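Local coordinates for ribosome biogenesis Nep1 RNA methyltransferase (Archaeoglobus fulgidus, PDB 3O7B), which probably methylates N1 of a specific pseudouridine in 16S ribosomal RNA during ribosome biogenesis, using S-adenosyl-L-methionine as methyl donor and acting as a homodimer, at residues T123-P126 with R131-G134; Q92-L97 with V107-L112; S182-G187 with K213-G218; D162-R167 with R207-F212. All blocks are in the same frame, centred on the assembly; numbering follows the deposited sequence.

Contact 1: T123-P126 with R131-G134; sequences TRLP and RFVG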
loop_
_atom_site.group_PDB
_atom_site.type_symbol
_atom_site.label_atom_id
_atom_site.label_comp_id
_atom_site.label_asym_id
_atom_site.label_seq_id
_atom_site.Cartn_x
_atom_site.Cartn_y
_atom_site.Cartn_z
ATOM N N THR A 123 8.327 14.739 0.158
ATOM C CA THR A 123 8.733 13.773 -0.860
ATOM C C THR A 123 7.537 12.996 -1.426
ATOM O O THR A 123 6.697 12.494 -0.669
ATOM C CB THR A 123 9.759 12.770 -0.269
ATOM O OG1 THR A 123 10.915 13.500 0.137
ATOM C CG2 THR A 123 10.178 11.720 -1.282
ATOM N N ARG A 124 7.455 12.902 -2.758
ATOM C CA ARG A 124 6.485 12.039 -3.426
ATOM C C ARG A 124 7.204 10.774 -3.832
ATOM O O ARG A 124 7.985 10.775 -4.791
ATOM C CB ARG A 124 5.913 12.705 -4.689
ATOM C CG ARG A 124 5.090 13.965 -4.484
ATOM C CD ARG A 124 4.392 14.364 -5.821
ATOM N NE ARG A 124 5.257 14.179 -6.992
ATOM C CZ ARG A 124 6.048 15.121 -7.518
ATOM N NH1 ARG A 124 6.068 16.336 -6.992
ATOM N NH2 ARG A 124 6.814 14.837 -8.577
ATOM N N LEU A 125 6.971 9.690 -3.109
ATOM C CA LEU A 125 7.641 8.436 -3.427
ATOM C C LEU A 125 6.952 7.775 -4.607
ATOM O O LEU A 125 5.738 7.954 -4.766
ATOM C CB LEU A 125 7.606 7.474 -2.229
ATOM C CG LEU A 125 8.495 7.888 -1.060
ATOM C CD1 LEU A 125 8.116 7.034 0.140
ATOM C CD2 LEU A 125 9.984 7.795 -1.363
ATOM N N PRO A 126 7.700 6.982 -5.397
ATOM C CA PRO A 126 7.045 6.223 -6.481
ATOM C C PRO A 126 5.996 5.280 -5.904
ATOM O O PRO A 126 6.251 4.547 -4.940
ATOM C CB PRO A 126 8.191 5.418 -7.101
ATOM C CG PRO A 126 9.448 6.127 -6.677
ATOM C CD PRO A 126 9.155 6.731 -5.347
ATOM N N ARG A 131 9.564 0.802 -9.248
ATOM C CA ARG A 131 10.181 2.124 -9.272
ATOM C C ARG A 131 10.667 2.513 -7.869
ATOM O O ARG A 131 11.733 3.124 -7.728
ATOM C CB ARG A 131 9.190 3.141 -9.837
ATOM C CG ARG A 131 8.814 2.874 -11.314
ATOM C CD ARG A 131 9.406 3.924 -12.223
ATOM N NE ARG A 131 9.131 3.762 -13.656
ATOM C CZ ARG A 131 8.062 4.229 -14.311
ATOM N NH1 ARG A 131 7.074 4.862 -13.692
ATOM N NH2 ARG A 131 7.981 4.048 -15.619
ATOM N N PHE A 132 9.921 2.132 -6.835
ATOM C CA PHE A 132 10.390 2.358 -5.468
ATOM C C PHE A 132 11.695 1.607 -5.197
ATOM O O PHE A 132 12.646 2.176 -4.614
ATOM C CB PHE A 132 9.311 1.941 -4.481
ATOM C CG PHE A 132 9.746 2.034 -3.029
ATOM C CD1 PHE A 132 9.856 3.269 -2.396
ATOM C CD2 PHE A 132 10.051 0.884 -2.327
ATOM C CE1 PHE A 132 10.283 3.350 -1.041
ATOM C CE2 PHE A 132 10.457 0.949 -0.993
ATOM C CZ PHE A 132 10.566 2.179 -0.357
ATOM N N VAL A 133 11.748 0.347 -5.603
ATOM C CA VAL A 133 12.949 -0.449 -5.412
ATOM C C VAL A 133 14.136 0.230 -6.098
ATOM O O VAL A 133 15.214 0.336 -5.511
ATOM C CB VAL A 133 12.747 -1.890 -5.918
ATOM C CG1 VAL A 133 14.096 -2.631 -6.063
ATOM C CG2 VAL A 133 11.801 -2.625 -4.979
ATOM N N GLY A 134 13.951 0.726 -7.314
ATOM C CA GLY A 134 15.041 1.397 -8.014
ATOM C C GLY A 134 15.490 2.645 -7.291
ATOM O O GLY A 134 16.697 2.942 -7.230
#

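Contact 2: Q92-L97 with V107-L112; sequences QCLLLL and VYVHTL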
loop_
_atom_site.group_PDB
_atom_site.type_symbol
_atom_site.label_atom_id
_atom_site.label_comp_id
_atom_site.label_asym_id
_atom_site.label_seq_id
_atom_site.Cartn_x
_atom_site.Cartn_y
_atom_site.Cartn_z
ATOM N N GLN A 92 4.589 0.555 1.317
ATOM C CA GLN A 92 3.170 0.869 1.384
ATOM C C GLN A 92 2.870 1.755 2.574
ATOM O O GLN A 92 2.024 2.651 2.505
ATOM C CB GLN A 92 2.365 -0.429 1.437
ATOM C CG GLN A 92 2.556 -1.295 0.167
ATOM C CD GLN A 92 2.347 -2.784 0.376
ATOM O OE1 GLN A 92 2.015 -3.243 1.475
ATOM N NE2 GLN A 92 2.547 -3.559 -0.694
ATOM N N CYS A 93 3.574 1.530 3.688
ATOM C CA CYS A 93 3.345 2.346 4.860
ATOM C C CYS A 93 3.756 3.781 4.624
ATOM O O CYS A 93 3.064 4.704 5.030
ATOM C CB CYS A 93 4.127 1.795 6.059
ATOM S SG CYS A 93 3.522 0.202 6.674
ATOM N N LEU A 94 4.888 3.955 3.947
ATOM C CA LEU A 94 5.343 5.307 3.617
ATOM C C LEU A 94 4.378 5.999 2.663
ATOM O O LEU A 94 4.117 7.186 2.798
ATOM C CB LEU A 94 6.722 5.279 2.963
ATOM C CG LEU A 94 7.892 5.042 3.920
ATOM C CD1 LEU A 94 9.111 4.686 3.089
ATOM C CD2 LEU A 94 8.113 6.279 4.781
ATOM N N LEU A 95 3.866 5.255 1.673
ATOM C CA LEU A 95 2.916 5.889 0.745
ATOM C C LEU A 95 1.722 6.444 1.491
ATOM O O LEU A 95 1.340 7.594 1.316
ATOM C CB LEU A 95 2.447 4.911 -0.333
ATOM C CG LEU A 95 3.442 4.516 -1.414
ATOM C CD1 LEU A 95 2.750 3.579 -2.417
ATOM C CD2 LEU A 95 4.042 5.730 -2.111
ATOM N N LEU A 96 1.124 5.629 2.352
ATOM C CA LEU A 96 -0.049 6.067 3.080
ATOM C C LEU A 96 0.264 7.259 3.977
ATOM O O LEU A 96 -0.456 8.248 3.997
ATOM C CB LEU A 96 -0.631 4.927 3.905
ATOM C CG LEU A 96 -1.767 5.308 4.845
ATOM C CD1 LEU A 96 -2.912 6.036 4.084
ATOM C CD2 LEU A 96 -2.278 4.076 5.512
ATOM N N LEU A 97 1.329 7.130 4.764
ATOM C CA LEU A 97 1.666 8.184 5.697
ATOM C C LEU A 97 1.906 9.522 4.985
ATOM O O LEU A 97 1.380 10.561 5.399
ATOM C CB LEU A 97 2.916 7.765 6.490
ATOM C CG LEU A 97 3.277 8.760 7.587
ATOM C CD1 LEU A 97 2.201 8.825 8.687
ATOM C CD2 LEU A 97 4.608 8.379 8.188
ATOM N N VAL A 107 9.453 12.143 9.144
ATOM C CA VAL A 107 9.407 10.722 8.819
ATOM C C VAL A 107 10.795 10.128 8.737
ATOM O O VAL A 107 11.674 10.656 8.040
ATOM C CB VAL A 107 8.681 10.494 7.465
ATOM C CG1 VAL A 107 8.688 9.023 7.081
ATOM C CG2 VAL A 107 7.276 11.016 7.561
ATOM N N TYR A 108 11.005 9.035 9.474
ATOM C CA TYR A 108 12.255 8.310 9.449
ATOM C C TYR A 108 12.037 6.843 9.205
ATOM O O TYR A 108 10.997 6.287 9.598
ATOM C CB TYR A 108 12.989 8.432 10.798
ATOM C CG TYR A 108 13.404 9.834 11.153
ATOM C CD1 TYR A 108 14.648 10.313 10.762
ATOM C CD2 TYR A 108 12.553 10.680 11.847
ATOM C CE1 TYR A 108 15.052 11.597 11.089
ATOM C CE2 TYR A 108 12.958 11.973 12.186
ATOM C CZ TYR A 108 14.213 12.412 11.791
ATOM O OH TYR A 108 14.655 13.693 12.093
ATOM N N VAL A 109 13.033 6.214 8.597
ATOM C CA VAL A 109 13.050 4.776 8.433
ATOM C C VAL A 109 14.333 4.270 9.092
ATOM O O VAL A 109 15.429 4.726 8.758
ATOM C CB VAL A 109 13.011 4.367 6.939
ATOM C CG1 VAL A 109 13.150 2.846 6.788
ATOM C CG2 VAL A 109 11.720 4.846 6.287
ATOM N N HIS A 110 14.185 3.372 10.066
ATOM C CA HIS A 110 15.299 2.677 10.682
ATOM C C HIS A 110 15.333 1.301 10.048
ATOM O O HIS A 110 14.302 0.610 10.018
ATOM C CB HIS A 110 15.030 2.638 12.196
ATOM C CG HIS A 110 15.727 1.546 12.940
ATOM N ND1 HIS A 110 17.005 1.658 13.457
ATOM C CD2 HIS A 110 15.264 0.332 13.317
ATOM C CE1 HIS A 110 17.298 0.539 14.105
ATOM N NE2 HIS A 110 16.261 -0.279 14.033
ATOM N N THR A 111 16.467 0.906 9.497
ATOM C CA THR A 111 16.541 -0.382 8.815
ATOM C C THR A 111 16.963 -1.506 9.770
ATOM O O THR A 111 17.441 -1.242 10.892
ATOM C CB THR A 111 17.504 -0.367 7.624
ATOM O OG1 THR A 111 18.847 -0.336 8.132
ATOM C CG2 THR A 111 17.268 0.840 6.735
ATOM N N LEU A 112 16.803 -2.745 9.306
ATOM C CA LEU A 112 17.228 -3.935 10.057
ATOM C C LEU A 112 18.684 -3.892 10.450
ATOM O O LEU A 112 19.070 -4.551 11.418
ATOM C CB LEU A 112 17.036 -5.191 9.219
ATOM C CG LEU A 112 15.632 -5.734 9.114
ATOM C CD1 LEU A 112 15.604 -6.797 8.026
ATOM C CD2 LEU A 112 15.204 -6.309 10.459
#

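Contact 3: S182-G187 with K213-G218; sequences SELLDG and KEVSLG. With SAH (S-adenosyl-L-homocysteine), chain C; TYR (tyrosine), chain B.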
loop_
_atom_site.group_PDB
_atom_site.type_symbol
_atom_site.label_atom_id
_atom_site.label_comp_id
_atom_site.label_asym_id
_atom_site.label_seq_id
_atom_site.Cartn_x
_atom_site.Cartn_y
_atom_site.Cartn_z
ATOM N N SER A 182 -6.041 10.885 22.759
ATOM C CA SER A 182 -5.962 12.314 23.050
ATOM C C SER A 182 -4.887 12.602 24.095
ATOM O O SER A 182 -4.292 13.684 24.103
ATOM C CB SER A 182 -7.316 12.847 23.518
ATOM O OG SER A 182 -7.762 12.149 24.665
ATOM N N GLU A 183 -4.643 11.627 24.970
ATOM C CA GLU A 183 -3.561 11.722 25.949
ATOM C C GLU A 183 -2.225 11.301 25.335
ATOM O O GLU A 183 -1.201 11.952 25.567
ATOM C CB GLU A 183 -3.866 10.880 27.196
ATOM C CG GLU A 183 -5.268 11.089 27.793
ATOM C CD GLU A 183 -5.591 12.549 28.093
ATOM O OE1 GLU A 183 -4.769 13.232 28.748
ATOM O OE2 GLU A 183 -6.678 13.010 27.677
ATOM N N LEU A 184 -2.250 10.218 24.555
ATOM C CA LEU A 184 -1.048 9.655 23.928
ATOM C C LEU A 184 -0.391 10.606 22.942
ATOM O O LEU A 184 0.826 10.800 22.966
ATOM C CB LEU A 184 -1.391 8.372 23.176
ATOM C CG LEU A 184 -1.492 7.025 23.879
ATOM C CD1 LEU A 184 -1.714 5.950 22.826
ATOM C CD2 LEU A 184 -0.252 6.719 24.701
ATOM N N LEU A 185 -1.215 11.180 22.072
ATOM C CA LEU A 185 -0.739 12.028 20.986
ATOM C C LEU A 185 -0.880 13.498 21.372
ATOM O O LEU A 185 -1.380 14.315 20.596
ATOM C CB LEU A 185 -1.495 11.706 19.693
ATOM C CG LEU A 185 -1.732 10.222 19.372
ATOM C CD1 LEU A 185 -2.758 10.094 18.276
ATOM C CD2 LEU A 185 -0.453 9.466 19.006
ATOM N N ASP A 186 -0.438 13.814 22.578
ATOM C CA ASP A 186 -0.460 15.157 23.075
ATOM C C ASP A 186 0.692 15.911 22.457
ATOM O O ASP A 186 0.562 16.348 21.344
ATOM C CB ASP A 186 -0.353 15.190 24.592
ATOM C CG ASP A 186 -1.041 16.417 25.215
ATOM O OD1 ASP A 186 -1.600 17.203 24.451
ATOM O OD2 ASP A 186 -1.032 16.610 26.461
ATOM N N GLY A 187 1.798 16.070 23.192
ATOM C CA GLY A 187 2.940 16.896 22.768
ATOM C C GLY A 187 3.707 16.325 21.582
ATOM O O GLY A 187 3.123 15.701 20.698
ATOM N N LYS A 213 6.568 4.152 25.830
ATOM C CA LYS A 213 5.296 3.568 26.244
ATOM C C LYS A 213 4.884 2.588 25.164
ATOM O O LYS A 213 4.922 2.937 23.979
ATOM C CB LYS A 213 4.254 4.660 26.373
ATOM C CG LYS A 213 2.870 4.144 26.720
ATOM C CD LYS A 213 1.924 5.296 27.022
ATOM C CE LYS A 213 2.230 5.978 28.357
ATOM N NZ LYS A 213 1.467 7.252 28.491
ATOM N N GLU A 214 4.494 1.382 25.557
ATOM C CA GLU A 214 4.061 0.358 24.602
ATOM C C GLU A 214 2.563 0.401 24.470
ATOM O O GLU A 214 1.839 0.307 25.471
ATOM C CB GLU A 214 4.450 -1.041 25.053
ATOM C CG GLU A 214 5.909 -1.260 25.226
ATOM C CD GLU A 214 6.214 -2.684 25.612
ATOM O OE1 GLU A 214 5.351 -3.324 26.262
ATOM O OE2 GLU A 214 7.314 -3.159 25.264
ATOM N N VAL A 215 2.101 0.521 23.224
ATOM C CA VAL A 215 0.678 0.726 22.948
ATOM C C VAL A 215 0.151 -0.397 22.061
ATOM O O VAL A 215 0.717 -0.694 20.992
ATOM C CB VAL A 215 0.419 2.093 22.258
ATOM C CG1 VAL A 215 -1.082 2.325 22.048
ATOM C CG2 VAL A 215 1.049 3.246 23.062
ATOM N N SER A 216 -0.916 -1.043 22.531
ATOM C CA SER A 216 -1.569 -2.094 21.769
ATOM C C SER A 216 -2.871 -1.573 21.158
ATOM O O SER A 216 -3.578 -0.763 21.759
ATOM C CB SER A 216 -1.862 -3.314 22.647
ATOM O OG SER A 216 -2.483 -4.332 21.874
ATOM N N LEU A 217 -3.157 -2.018 19.938
ATOM C CA LEU A 217 -4.428 -1.701 19.289
ATOM C C LEU A 217 -5.473 -2.794 19.522
ATOM O O LEU A 217 -6.665 -2.566 19.321
ATOM C CB LEU A 217 -4.235 -1.490 17.788
ATOM C CG LEU A 217 -3.320 -0.331 17.385
ATOM C CD1 LEU A 217 -3.192 -0.299 15.859
ATOM C CD2 LEU A 217 -3.827 0.998 17.924
ATOM N N GLY A 218 -5.026 -3.968 19.940
ATOM C CA GLY A 218 -5.938 -5.096 20.144
ATOM C C GLY A 218 -5.234 -6.416 20.375
ATOM O O GLY A 218 -4.001 -6.493 20.344
HETATM N N SAH C . 5.781 -8.943 15.731
HETATM C CA SAH C . 4.898 -9.264 14.571
HETATM C CB SAH C . 5.652 -9.015 13.272
HETATM C CG SAH C . 5.627 -7.553 12.834
HETATM S SD SAH C . 3.943 -6.905 12.606
HETATM C C SAH C . 4.374 -10.696 14.625
HETATM O O SAH C . 4.599 -11.408 15.606
HETATM C "C5'" SAH C . 4.229 -5.173 12.151
HETATM C "C4'" SAH C . 4.157 -4.120 13.251
HETATM O "O4'" SAH C . 2.821 -3.761 13.551
HETATM C "C3'" SAH C . 4.718 -4.553 14.593
HETATM O "O3'" SAH C . 6.124 -4.518 14.608
HETATM C "C2'" SAH C . 4.085 -3.545 15.516
HETATM O "O2'" SAH C . 4.780 -2.296 15.448
HETATM C "C1'" SAH C . 2.710 -3.352 14.905
HETATM N N9 SAH C . 1.610 -4.155 15.503
HETATM C C8 SAH C . 1.174 -5.400 15.109
HETATM N N7 SAH C . 0.120 -5.752 15.893
HETATM C C5 SAH C . -0.135 -4.741 16.748
HETATM C C6 SAH C . -1.076 -4.567 17.756
HETATM N N6 SAH C . -1.987 -5.515 18.032
HETATM N N1 SAH C . -1.090 -3.396 18.477
HETATM C C2 SAH C . -0.157 -2.406 18.228
HETATM N N3 SAH C . 0.778 -2.589 17.234
HETATM C C4 SAH C . 0.801 -3.734 16.516
HETATM N N TYR B . -9.773 -1.677 20.786
HETATM C CA TYR B . -9.649 -2.569 21.976
HETATM C C TYR B . -10.934 -2.522 22.803
HETATM O O TYR B . -11.629 -1.502 22.835
HETATM C CB TYR B . -8.452 -2.142 22.835
HETATM C CG TYR B . -7.617 -3.283 23.390
HETATM C CD1 TYR B . -8.205 -4.336 24.095
HETATM C CD2 TYR B . -6.230 -3.296 23.228
HETATM C CE1 TYR B . -7.437 -5.378 24.612
HETATM C CE2 TYR B . -5.450 -4.334 23.742
HETATM C CZ TYR B . -6.062 -5.370 24.433
HETATM O OH TYR B . -5.303 -6.400 24.945
HETATM O OXT TYR B . -11.314 -3.498 23.461
#

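Contact 4: D162-R167 with R207-F212; sequences DIVRGR and RELGEF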
loop_
_atom_site.group_PDB
_atom_site.type_symbol
_atom_site.label_atom_id
_atom_site.label_comp_id
_atom_site.label_asym_id
_atom_site.label_seq_id
_atom_site.Cartn_x
_atom_site.Cartn_y
_atom_site.Cartn_z
ATOM N N ASP A 162 19.065 8.837 18.650
ATOM C CA ASP A 162 19.170 10.252 18.403
ATOM C C ASP A 162 17.922 10.848 17.763
ATOM O O ASP A 162 17.583 11.992 18.012
ATOM C CB ASP A 162 20.433 10.499 17.568
ATOM C CG ASP A 162 21.661 9.870 18.214
ATOM O OD1 ASP A 162 21.961 10.245 19.373
ATOM O OD2 ASP A 162 22.298 8.981 17.619
ATOM N N ILE A 163 17.207 10.062 16.962
ATOM C CA ILE A 163 16.032 10.637 16.303
ATOM C C ILE A 163 14.787 10.677 17.198
ATOM O O ILE A 163 13.823 11.386 16.913
ATOM C CB ILE A 163 15.736 9.976 14.939
ATOM C CG1 ILE A 163 15.502 8.473 15.095
ATOM C CG2 ILE A 163 16.880 10.282 13.955
ATOM C CD1 ILE A 163 14.898 7.821 13.851
ATOM N N VAL A 164 14.830 9.933 18.305
ATOM C CA VAL A 164 13.750 9.975 19.286
ATOM C C VAL A 164 14.026 10.922 20.466
ATOM O O VAL A 164 13.192 11.056 21.366
ATOM C CB VAL A 164 13.383 8.557 19.800
ATOM C CG1 VAL A 164 12.918 7.675 18.655
ATOM C CG2 VAL A 164 14.560 7.901 20.549
ATOM N N ARG A 165 15.189 11.585 20.458
ATOM C CA ARG A 165 15.476 12.661 21.423
ATOM C C ARG A 165 14.393 13.726 21.403
ATOM O O ARG A 165 14.009 14.199 20.332
ATOM C CB ARG A 165 16.787 13.382 21.074
ATOM C CG ARG A 165 18.036 12.812 21.652
ATOM C CD ARG A 165 19.271 13.637 21.219
ATOM N NE ARG A 165 19.496 14.830 22.038
ATOM C CZ ARG A 165 19.664 16.075 21.588
ATOM N NH1 ARG A 165 19.635 16.347 20.290
ATOM N NH2 ARG A 165 19.866 17.059 22.457
ATOM N N GLY A 166 13.914 14.122 22.576
ATOM C CA GLY A 166 12.971 15.233 22.702
ATOM C C GLY A 166 11.536 14.934 22.315
ATOM O O GLY A 166 10.698 15.832 22.258
ATOM N N ARG A 167 11.249 13.654 22.080
ATOM C CA ARG A 167 9.911 13.234 21.702
ATOM C C ARG A 167 9.488 12.090 22.613
ATOM O O ARG A 167 10.321 11.283 22.983
ATOM C CB ARG A 167 9.907 12.771 20.242
ATOM C CG ARG A 167 10.149 13.887 19.235
ATOM C CD ARG A 167 10.570 13.313 17.886
ATOM N NE ARG A 167 10.607 14.386 16.893
ATOM C CZ ARG A 167 11.456 14.462 15.874
ATOM N NH1 ARG A 167 12.376 13.538 15.672
ATOM N NH2 ARG A 167 11.377 15.500 15.050
ATOM N N ARG A 207 16.411 -1.096 23.261
ATOM C CA ARG A 207 17.343 -0.307 24.067
ATOM C C ARG A 207 17.561 1.094 23.493
ATOM O O ARG A 207 17.592 2.080 24.223
ATOM C CB ARG A 207 18.683 -1.028 24.217
ATOM C CG ARG A 207 18.612 -2.282 25.078
ATOM C CD ARG A 207 19.994 -2.751 25.526
ATOM N NE ARG A 207 20.874 -3.108 24.410
ATOM C CZ ARG A 207 20.923 -4.307 23.831
ATOM N NH1 ARG A 207 20.142 -5.298 24.252
ATOM N NH2 ARG A 207 21.766 -4.516 22.823
ATOM N N GLU A 208 17.684 1.190 22.169
ATOM C CA GLU A 208 17.853 2.494 21.527
ATOM C C GLU A 208 16.697 3.470 21.752
ATOM O O GLU A 208 16.886 4.675 21.682
ATOM C CB GLU A 208 18.052 2.318 20.026
ATOM C CG GLU A 208 19.410 1.818 19.653
ATOM C CD GLU A 208 20.457 2.884 19.823
ATOM O OE1 GLU A 208 20.460 3.870 19.056
ATOM O OE2 GLU A 208 21.280 2.740 20.745
ATOM N N LEU A 209 15.488 2.952 21.981
ATOM C CA LEU A 209 14.343 3.826 22.127
ATOM C C LEU A 209 14.361 4.660 23.416
ATOM O O LEU A 209 13.692 5.690 23.513
ATOM C CB LEU A 209 13.047 3.012 22.047
ATOM C CG LEU A 209 12.762 2.333 20.707
ATOM C CD1 LEU A 209 11.535 1.463 20.850
ATOM C CD2 LEU A 209 12.575 3.399 19.619
ATOM N N GLY A 210 15.118 4.185 24.415
ATOM C CA GLY A 210 15.152 4.873 25.719
ATOM C C GLY A 210 13.819 4.731 26.429
ATOM O O GLY A 210 13.245 3.645 26.455
ATOM N N GLU A 211 13.324 5.823 26.993
ATOM C CA GLU A 211 12.006 5.835 27.627
ATOM C C GLU A 211 10.964 5.618 26.537
ATOM O O GLU A 211 11.014 6.279 25.501
ATOM C CB GLU A 211 11.730 7.175 28.304
ATOM C CG GLU A 211 10.322 7.300 28.874
ATOM C CD GLU A 211 9.976 8.663 29.426
ATOM O OE1 GLU A 211 10.680 9.667 29.130
ATOM O OE2 GLU A 211 8.984 8.730 30.165
ATOM N N PHE A 212 10.032 4.705 26.761
ATOM C CA PHE A 212 8.924 4.537 25.827
ATOM C C PHE A 212 7.705 3.947 26.482
ATOM O O PHE A 212 7.787 3.327 27.555
ATOM C CB PHE A 212 9.319 3.714 24.585
ATOM C CG PHE A 212 9.645 2.266 24.845
ATOM C CD1 PHE A 212 8.654 1.284 24.809
ATOM C CD2 PHE A 212 10.955 1.863 25.061
ATOM C CE1 PHE A 212 8.973 -0.054 25.011
ATOM C CE2 PHE A 212 11.279 0.529 25.251
ATOM C CZ PHE A 212 10.286 -0.438 25.239
HETATM O O HOH W 1 10.414 8.828 25.158
#

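Contact 1: T123-P126 with R131-G134
Phe132 and Arg131, in the first turns of helix 129-142, meet Pro126 and Leu125 of the loop leading into that helix. The side chain of Phe132 leaves the helix with CG anti to its backbone N (chi1 175°), which carries the ring out beside the Leu125 side chain. Its CB starts beside the proline, 4.0 Å from Pro126 O. Farther out, Phe132 CE1 comes within 4.4 Å of Leu125 CD1, the leucine methyl approaching the ring obliquely. The ring also stacks on His91, whose NE2 is hydrogen-bonded to Pro126 O, so one histidine serves both the loop carbonyl and the phenylalanine. Pro126 packs at the base of Phe132: its CB lies 3.7 Å from Arg131 CB and equally close to Phe132 N, while its CG rides over the carbonyl of Arg131, 3.9 Å from the O. A compact, rigid proline suits a place where the loop passes close to helix backbone. Of its side chain, Arg131 brings CB to the proline; the chain then bends at chi2 and carries the guanidinium away. No hydrogen bond joins the two segments. Leu125 reaches inward to Leu94, Leu95 and Leu98 of helix 87-98 and to Ile153 of strand 150-156, and with Pro126 it also touches Leu135, so the loop is wedged between two helices and the sheet.

Contact 2: Q92-L97 with V107-L112
Val107 and Leu94 bury the most surface here, and Leu97 completes the trio. Leu94 CD2 comes to 3.6 Å from Val107 CG1, the two side chains passing each other at a slant. On its other branch, Leu94 CD1 lies 4.1 Å from Val109 CG2, so the fork of this one leucine spans two valines that share a face of the strand. Val107 is divided in the same way. Its CG1, anti to the backbone N (chi1 177°), goes to Leu94, whereas its CG2 meets Leu97 CD2 at 3.8 Å, those two side chains reaching toward each other tip to tip. Leu94 and Leu97 are three residues apart, close to one helical turn; Leu97 points at the strand, while Leu94 starts to one side and brings its methyls round to it. The partners fit their settings: beta-branched valine is at home in a strand, and leucine has the length to bridge from a helix whose axis runs 10.9 Å from that of the strand. The two directions are almost exactly antiparallel, at 173°. All four residues are buried, and the interaction is wholly apolar. Around them, Val109 touches Ala35 and Leu97 touches Phe30 on strand 28-35, Val107 touches Val119 on strand 116-119, and Leu97 also packs on Leu232 of helix 224-239. Helix 87-98 thus lies against the middle of the mixed sheet, beside the C-terminal helix.

Contact 3: S182-G187 with K213-G218
Ser216 OG, just past the end of strand 212-215, takes part in two hydrogen bonds: it accepts from Gly218 N at 3.2 Å, closing an ST turn, and is also bonded to Glu174 O. The turn presents backbone to the cofactor product. Leu217 N donates to SAH N1 at 2.9 Å in a nearly straight bond (171°), and SAH N6 donates to Gly218 O at 3.2 Å, more bent. With a valine in place of Ser216, Gly218 N and Glu174 O would probably both lose their mate, and the turn facing the adenine would be freer to shift. The bound tyrosine lies nearby, its CE2 3.5 Å from Ser216 OG. Upstream, Leu184 of helix 181-184 meets Val215 tip to tip, with Leu184 CD1 3.8 Å from Val215 CG1. Its other methyl, CD2, sits tightly against Lys213 CD at 3.5 Å. Lysine suits this exposed place: its methylenes cover the leucine while its ammonium makes a cation-pi contact with Phe179. The chemistry is divided accordingly, with apolar contact fastening helix to strand and main-chain N-H and C=O reading the acceptor N1 and donor N6 that distinguish adenine.

Contact 4: D162-R167 with R207-F212
Val164 touches the end of helix 203-209 chiefly through one methyl: its CG2 lies 3.8 Å from Leu209 O and 4.1 Å from Glu208 O. Its other branch, CG1, stands 4.4 Å from Leu209 CD2, a looser apolar meeting. With chi1 at -60°, CG2 occupies the place between backbone N and carbonyl carbon, which turns it to those helix-end carbonyls. A short branched side chain fits such close backbone better than a long one. The next shell fixes the backbone on both sides. From Val164 to Arg167 the chain makes a type II turn, and Gly166 takes the positive phi (76°) that such a turn asks for at its third position. Arg167 folds back so that NH1 donates to Ile163 O at 2.9 Å, edge-on in the guanidinium plane and in the carbonyl plane, while its NH2 forms a salt bridge with Glu106. Across the contact, Gly210 leaves the helix with positive phi, again a glycine's role. Glu208 is salt-bridged to Arg161, linking the two helices beside the apolar touch. A water 2.6 Å from Glu211 O also lies near Arg167 O, at a longer distance. Helices 160-163 and 203-209 each lead into a strand, 168-172 and 212-215, and these are parallel neighbours in the sheet; helix 203-209 belongs to the beta-alpha-beta crossover from strand 189-194, as expected of the alpha/beta SPOUT fold.

Overall arrangement
Along the chain, contact 2 comes first and contact 1 follows, while contacts 3 and 4 alternate their segments: 162-167, 182-187, 207-212, 213-218. Contacts 1 and 2 touch, with centres 12 Å apart, at helix 87-98, where Gln92 is hydrogen-bonded to Arg127 of the second subunit. Contacts 3 and 4 have centres 15 Å apart and are joined by helix 203-209 running into strand 212-215. Tyr108, on the strand of contact 2, packs against Ile163 of contact 4. Contacts 2 and 3 both reach the same mixed sheet, their centres 19 Å apart. Contacts 1 and 3 lie about 30 Å apart between centres, on opposite sides of the chain's centre, contact 1 toward the second subunit and contact 3 at the cofactor pocket.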